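Local coordinates for ribonuclease S-F11 (Nicotiana alata, PDB 1IOO), which cleaves RNA as a secreted T2-family ribonuclease of the style, the product associated with gametophytic self-incompatibility in this plant, at residues Tyr132-Ile137 / Asp184-Thr189; Phe105-Arg110 / Pro172-Met177. All blocks are in the same frame, centred on the assembly; numbering follows the deposited sequence.

Contact 1 (Tyr132-Ile137 / Asp184-Thr189); sequences YTFQDI and DTCDKT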
loop_
_atom_site.group_PDB
_atom_site.type_symbol
_atom_site.label_atom_id
_atom_site.label_comp_id
_atom_site.label_asym_id
_atom_site.label_seq_id
_atom_site.Cartn_x
_atom_site.Cartn_y
_atom_site.Cartn_z
ATOM N N TYR A 132 -17.541 -6.063 -7.977
ATOM C CA TYR A 132 -17.967 -6.882 -6.859
ATOM C C TYR A 132 -18.397 -6.024 -5.694
ATOM O O TYR A 132 -18.030 -4.852 -5.612
ATOM C CB TYR A 132 -16.802 -7.770 -6.428
ATOM C CG TYR A 132 -16.163 -8.484 -7.591
ATOM C CD1 TYR A 132 -15.207 -7.851 -8.388
ATOM C CD2 TYR A 132 -16.541 -9.783 -7.921
ATOM C CE1 TYR A 132 -14.647 -8.494 -9.486
ATOM C CE2 TYR A 132 -15.985 -10.438 -9.016
ATOM C CZ TYR A 132 -15.040 -9.787 -9.795
ATOM O OH TYR A 132 -14.492 -10.427 -10.882
ATOM N N THR A 133 -19.169 -6.604 -4.783
ATOM C CA THR A 133 -19.606 -5.863 -3.617
ATOM C C THR A 133 -18.438 -5.604 -2.686
ATOM O O THR A 133 -17.473 -6.370 -2.651
ATOM C CB THR A 133 -20.701 -6.608 -2.812
ATOM O OG1 THR A 133 -20.176 -7.830 -2.278
ATOM C CG2 THR A 133 -21.899 -6.907 -3.698
ATOM N N PHE A 134 -18.517 -4.510 -1.945
ATOM C CA PHE A 134 -17.477 -4.175 -0.994
ATOM C C PHE A 134 -17.267 -5.314 -0.004
ATOM O O PHE A 134 -16.132 -5.692 0.290
ATOM C CB PHE A 134 -17.858 -2.908 -0.227
ATOM C CG PHE A 134 -16.940 -2.595 0.914
ATOM C CD1 PHE A 134 -15.802 -1.820 0.720
ATOM C CD2 PHE A 134 -17.201 -3.105 2.181
ATOM C CE1 PHE A 134 -14.940 -1.558 1.774
ATOM C CE2 PHE A 134 -16.341 -2.848 3.242
ATOM C CZ PHE A 134 -15.210 -2.073 3.037
ATOM N N GLN A 135 -18.371 -5.872 0.489
ATOM C CA GLN A 135 -18.318 -6.935 1.484
ATOM C C GLN A 135 -17.583 -8.165 0.968
ATOM O O GLN A 135 -16.824 -8.792 1.707
ATOM C CB GLN A 135 -19.729 -7.328 1.928
ATOM C CG GLN A 135 -19.749 -8.140 3.212
ATOM C CD GLN A 135 -19.179 -7.369 4.389
ATOM O OE1 GLN A 135 -19.584 -6.236 4.654
ATOM N NE2 GLN A 135 -18.240 -7.980 5.104
ATOM N N ASP A 136 -17.820 -8.526 -0.291
ATOM C CA ASP A 136 -17.146 -9.689 -0.866
ATOM C C ASP A 136 -15.637 -9.467 -0.935
ATOM O O ASP A 136 -14.854 -10.362 -0.623
ATOM C CB ASP A 136 -17.702 -10.009 -2.255
ATOM C CG ASP A 136 -19.047 -10.720 -2.195
ATOM O OD1 ASP A 136 -19.480 -11.082 -1.082
ATOM O OD2 ASP A 136 -19.664 -10.925 -3.260
ATOM N N ILE A 137 -15.232 -8.269 -1.345
ATOM C CA ILE A 137 -13.817 -7.936 -1.400
ATOM C C ILE A 137 -13.220 -7.941 0.009
ATOM O O ILE A 137 -12.185 -8.559 0.257
ATOM C CB ILE A 137 -13.601 -6.545 -2.047
ATOM C CG1 ILE A 137 -14.032 -6.592 -3.513
ATOM C CG2 ILE A 137 -12.130 -6.133 -1.947
ATOM C CD1 ILE A 137 -14.116 -5.226 -4.170
ATOM N N ASP A 184 -14.030 4.045 4.848
ATOM C CA ASP A 184 -15.372 4.223 4.300
ATOM C C ASP A 184 -15.351 5.108 3.045
ATOM O O ASP A 184 -16.169 6.018 2.901
ATOM C CB ASP A 184 -16.281 4.835 5.375
ATOM C CG ASP A 184 -17.752 4.763 5.012
ATOM O OD1 ASP A 184 -18.212 3.674 4.602
ATOM O OD2 ASP A 184 -18.451 5.791 5.151
ATOM N N THR A 185 -14.416 4.823 2.142
ATOM C CA THR A 185 -14.264 5.588 0.903
ATOM C C THR A 185 -15.000 4.925 -0.256
ATOM O O THR A 185 -15.118 5.502 -1.339
ATOM C CB THR A 185 -12.787 5.703 0.492
ATOM O OG1 THR A 185 -12.251 4.392 0.271
ATOM C CG2 THR A 185 -11.984 6.398 1.578
ATOM N N CYS A 186 -15.489 3.712 -0.031
ATOM C CA CYS A 186 -16.198 2.977 -1.068
ATOM C C CYS A 186 -17.700 3.125 -0.934
ATOM O O CYS A 186 -18.265 2.890 0.135
ATOM C CB CYS A 186 -15.881 1.482 -1.001
ATOM S SG CYS A 186 -14.135 1.023 -1.221
ATOM N N ASP A 187 -18.346 3.514 -2.028
ATOM C CA ASP A 187 -19.794 3.615 -2.057
ATOM C C ASP A 187 -20.389 2.213 -2.065
ATOM O O ASP A 187 -20.418 1.549 -3.103
ATOM C CB ASP A 187 -20.237 4.367 -3.313
ATOM C CG ASP A 187 -21.698 4.759 -3.273
ATOM O OD1 ASP A 187 -22.486 4.050 -2.610
ATOM O OD2 ASP A 187 -22.058 5.770 -3.914
ATOM N N LYS A 188 -20.846 1.758 -0.903
ATOM C CA LYS A 188 -21.365 0.400 -0.764
ATOM C C LYS A 188 -22.767 0.232 -1.345
ATOM O O LYS A 188 -23.321 -0.869 -1.311
ATOM C CB LYS A 188 -21.335 -0.016 0.705
ATOM C CG LYS A 188 -19.932 0.067 1.293
ATOM C CD LYS A 188 -19.887 -0.376 2.737
ATOM C CE LYS A 188 -18.514 -0.118 3.331
ATOM N NZ LYS A 188 -18.485 -0.442 4.782
ATOM N N THR A 189 -23.342 1.307 -1.874
ATOM C CA THR A 189 -24.667 1.220 -2.486
ATOM C C THR A 189 -24.556 0.688 -3.906
ATOM O O THR A 189 -25.555 0.511 -4.602
ATOM C CB THR A 189 -25.379 2.597 -2.536
ATOM O OG1 THR A 189 -24.727 3.445 -3.491
ATOM C CG2 THR A 189 -25.354 3.259 -1.168
HETATM O O HOH W 1 -20.492 -2.492 -2.572
#
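Lys188 lays its aliphatic chain over the ring of Phe134, so that a long polar side chain serves as a greasy cover for a buried aromatic. The methylene next to the charge does most of the touching: CE of Lys188 stands 3.4 Å above the ring plane, displaced toward the rim, and comes within 3.5 Å of CD2 of Phe134. This is a CH-pi contact over the face. The ammonium group follows as an off-centre cation-pi partner, NZ of Lys188 lying 4.2 Å from the centroid of the Phe134 ring and 34° off its normal. Because the lysine chain is extended beyond CG, CG, CD and CE all pass along the ring, from CB of Phe134 outward.

Cys186 approaches the same ring obliquely, with its CB 3.7 Å from CD1 of Phe134. Its sulfur sits at the ring edge, SG being 5.0 Å from the Phe134 centroid, and is tied by a disulfide to Cys153. The ring reaches both partners because its CG is anti to the backbone N (chi1 172°), which directs it from the first helical turn toward the loop; Ile151 of strand 150-154 also packs on it.

One water accepts from N of Phe134 and makes a weak, long bond to O of Lys188, linking the backbones. That amide belongs to the first turn of helix 134-145, whose start is capped by OG1 of Thr133, 3.2 Å from N of Asp136. On the loop side, OD1 of Asp187 accepts from N of Thr189 in an Asx turn.

Together these features make a helix N-terminus with a threonine N-cap, packed through its first aromatic residue against a disulfide-linked loop near the C-terminus of this RNase T2 fold.

Contact 2 (Phe105-Arg110 / Pro172-Met177); sequences FGLALR and PNADSM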
loop_
_atom_site.group_PDB
_atom_site.type_symbol
_atom_site.label_atom_id
_atom_site.label_comp_id
_atom_site.label_asym_id
_atom_site.label_seq_id
_atom_site.Cartn_x
_atom_site.Cartn_y
_atom_site.Cartn_z
ATOM N N PHE A 105 12.394 -0.146 5.136
ATOM C CA PHE A 105 12.106 -0.622 3.793
ATOM C C PHE A 105 12.142 -2.149 3.736
ATOM O O PHE A 105 11.357 -2.765 3.019
ATOM C CB PHE A 105 13.064 -0.002 2.773
ATOM C CG PHE A 105 12.704 1.409 2.407
ATOM C CD1 PHE A 105 13.206 2.490 3.131
ATOM C CD2 PHE A 105 11.808 1.653 1.375
ATOM C CE1 PHE A 105 12.819 3.791 2.836
ATOM C CE2 PHE A 105 11.407 2.953 1.067
ATOM C CZ PHE A 105 11.914 4.026 1.799
ATOM N N GLY A 106 13.034 -2.752 4.517
ATOM C CA GLY A 106 13.113 -4.205 4.549
ATOM C C GLY A 106 11.821 -4.792 5.087
ATOM O O GLY A 106 11.348 -5.829 4.614
ATOM N N LEU A 107 11.252 -4.134 6.093
ATOM C CA LEU A 107 9.989 -4.587 6.672
ATOM C C LEU A 107 8.868 -4.495 5.646
ATOM O O LEU A 107 8.065 -5.417 5.507
ATOM C CB LEU A 107 9.614 -3.757 7.900
ATOM C CG LEU A 107 8.252 -4.115 8.519
ATOM C CD1 LEU A 107 8.260 -5.575 8.960
ATOM C CD2 LEU A 107 7.952 -3.209 9.701
ATOM N N ALA A 108 8.814 -3.376 4.928
ATOM C CA ALA A 108 7.801 -3.194 3.900
ATOM C C ALA A 108 7.849 -4.342 2.894
ATOM O O ALA A 108 6.820 -4.898 2.522
ATOM C CB ALA A 108 8.006 -1.855 3.189
ATOM N N LEU A 109 9.055 -4.710 2.474
ATOM C CA LEU A 109 9.227 -5.799 1.525
ATOM C C LEU A 109 8.786 -7.129 2.132
ATOM O O LEU A 109 8.130 -7.936 1.472
ATOM C CB LEU A 109 10.692 -5.881 1.072
ATOM C CG LEU A 109 11.161 -4.735 0.164
ATOM C CD1 LEU A 109 12.667 -4.797 -0.043
ATOM C CD2 LEU A 109 10.436 -4.830 -1.168
ATOM N N ARG A 110 9.139 -7.346 3.397
ATOM C CA ARG A 110 8.768 -8.579 4.091
ATOM C C ARG A 110 7.252 -8.712 4.208
ATOM O O ARG A 110 6.690 -9.774 3.934
ATOM C CB ARG A 110 9.390 -8.609 5.492
ATOM C CG ARG A 110 9.078 -9.869 6.293
ATOM C CD ARG A 110 9.851 -9.899 7.605
ATOM N NE ARG A 110 9.214 -9.125 8.671
ATOM C CZ ARG A 110 8.109 -9.501 9.309
ATOM N NH1 ARG A 110 7.510 -10.644 8.992
ATOM N NH2 ARG A 110 7.609 -8.744 10.279
ATOM N N PRO A 172 2.855 -2.360 16.102
ATOM C CA PRO A 172 4.084 -1.586 15.891
ATOM C C PRO A 172 5.340 -2.423 15.624
ATOM O O PRO A 172 6.199 -2.023 14.834
ATOM C CB PRO A 172 4.176 -0.750 17.160
ATOM C CG PRO A 172 2.729 -0.447 17.432
ATOM C CD PRO A 172 2.084 -1.811 17.234
ATOM N N ASN A 173 5.443 -3.579 16.275
ATOM C CA ASN A 173 6.602 -4.454 16.094
ATOM C C ASN A 173 6.435 -5.366 14.875
ATOM O O ASN A 173 7.336 -6.136 14.535
ATOM C CB ASN A 173 6.845 -5.293 17.360
ATOM C CG ASN A 173 5.612 -6.052 17.802
ATOM O OD1 ASN A 173 4.583 -6.023 17.130
ATOM N ND2 ASN A 173 5.708 -6.739 18.936
ATOM N N ALA A 174 5.274 -5.275 14.229
ATOM C CA ALA A 174 4.967 -6.051 13.024
ATOM C C ALA A 174 4.964 -7.557 13.287
ATOM O O ALA A 174 5.120 -8.352 12.361
ATOM C CB ALA A 174 5.967 -5.720 11.919
ATOM N N ASP A 175 4.751 -7.949 14.538
ATOM C CA ASP A 175 4.753 -9.366 14.892
ATOM C C ASP A 175 3.337 -9.942 14.920
ATOM O O ASP A 175 3.155 -11.163 14.909
ATOM C CB ASP A 175 5.416 -9.556 16.258
ATOM C CG ASP A 175 4.534 -9.098 17.398
ATOM O OD1 ASP A 175 3.748 -8.154 17.193
ATOM O OD2 ASP A 175 4.630 -9.674 18.503
ATOM N N SER A 176 2.340 -9.063 14.952
ATOM C CA SER A 176 0.944 -9.496 14.996
ATOM C C SER A 176 0.054 -8.615 14.121
ATOM O O SER A 176 0.446 -7.518 13.721
ATOM C CB SER A 176 0.418 -9.448 16.431
ATOM O OG SER A 176 1.232 -10.207 17.307
ATOM N N MET A 177 -1.149 -9.102 13.836
ATOM C CA MET A 177 -2.102 -8.350 13.032
ATOM C C MET A 177 -2.850 -7.329 13.886
ATOM O O MET A 177 -2.891 -7.436 15.114
ATOM C CB MET A 177 -3.105 -9.295 12.369
ATOM C CG MET A 177 -2.463 -10.314 11.450
ATOM S SD MET A 177 -1.454 -9.515 10.186
ATOM C CE MET A 177 -1.494 -10.729 8.905
#
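A small mixed contact, one apolar touch beside one hydrogen bond, joins the middle of helix 101-113 to the loop between strands 162-170 and 177-178. Ala174 is the residue on which both interactions converge. Its methyl group meets the forked end of Leu107, with CB of Ala174 3.7 Å from CD1 of Leu107 and 3.9 Å from CD2 of Leu107, so both branches of the leucine take part. The leucine points from the helix toward the loop, which brings this fork against the methyl.

One helical turn further on, Arg110 adds the polar half. Its NH2 donates to O of Ala174 at 3.3 Å, a long bond with an N-H...O angle of 144°. The carbonyl oxygen lies at the edge of the guanidinium group and almost in its plane, whereas the donor stands 41° out of the carbonyl plane and does not follow a lone pair. A bend at chi3 (83°) turns the end of the arginine toward Ala174, and the same NH2 passes 3.8 Å from CB of Ala174. Of the three touching residues, Arg110 is the exposed one; Leu107 and Ala174 are buried.

Leu107 also packs on Leu34 of strand 30-37 and on Tyr99, whose hydroxyl is hydrogen-bonded to O of Pro172 in the loop. Elsewhere around helix 101-113, Ala108 touches Ile31 and Leu34 of the same strand, while Leu109 packs on Met59, Asp62 and His66 of helix 57-66; the helix therefore lies among that helix, the main antiparallel sheet and the loop at Ala174.

In the fold
Contacts 1 and 2 lie in separate parts of the single chain, their centres 27 Å apart and their nearest atoms about 14 Å apart, without touching. Along the sequence they interleave: 105-110, 132-137, 172-177, then 184-189. Strand 162-170 relates them, since it leads into the loop of contact 2 and pairs with strand 150-154, which carries Ile151 and Cys153 beside contact 1. Each contact joins a helix to a loop that comes later in the chain, one at the outer end of the molecule and one nearer its centre. Both bring later loops of the chain against earlier helices, and contact 1 is remote from the annotated catalytic residues.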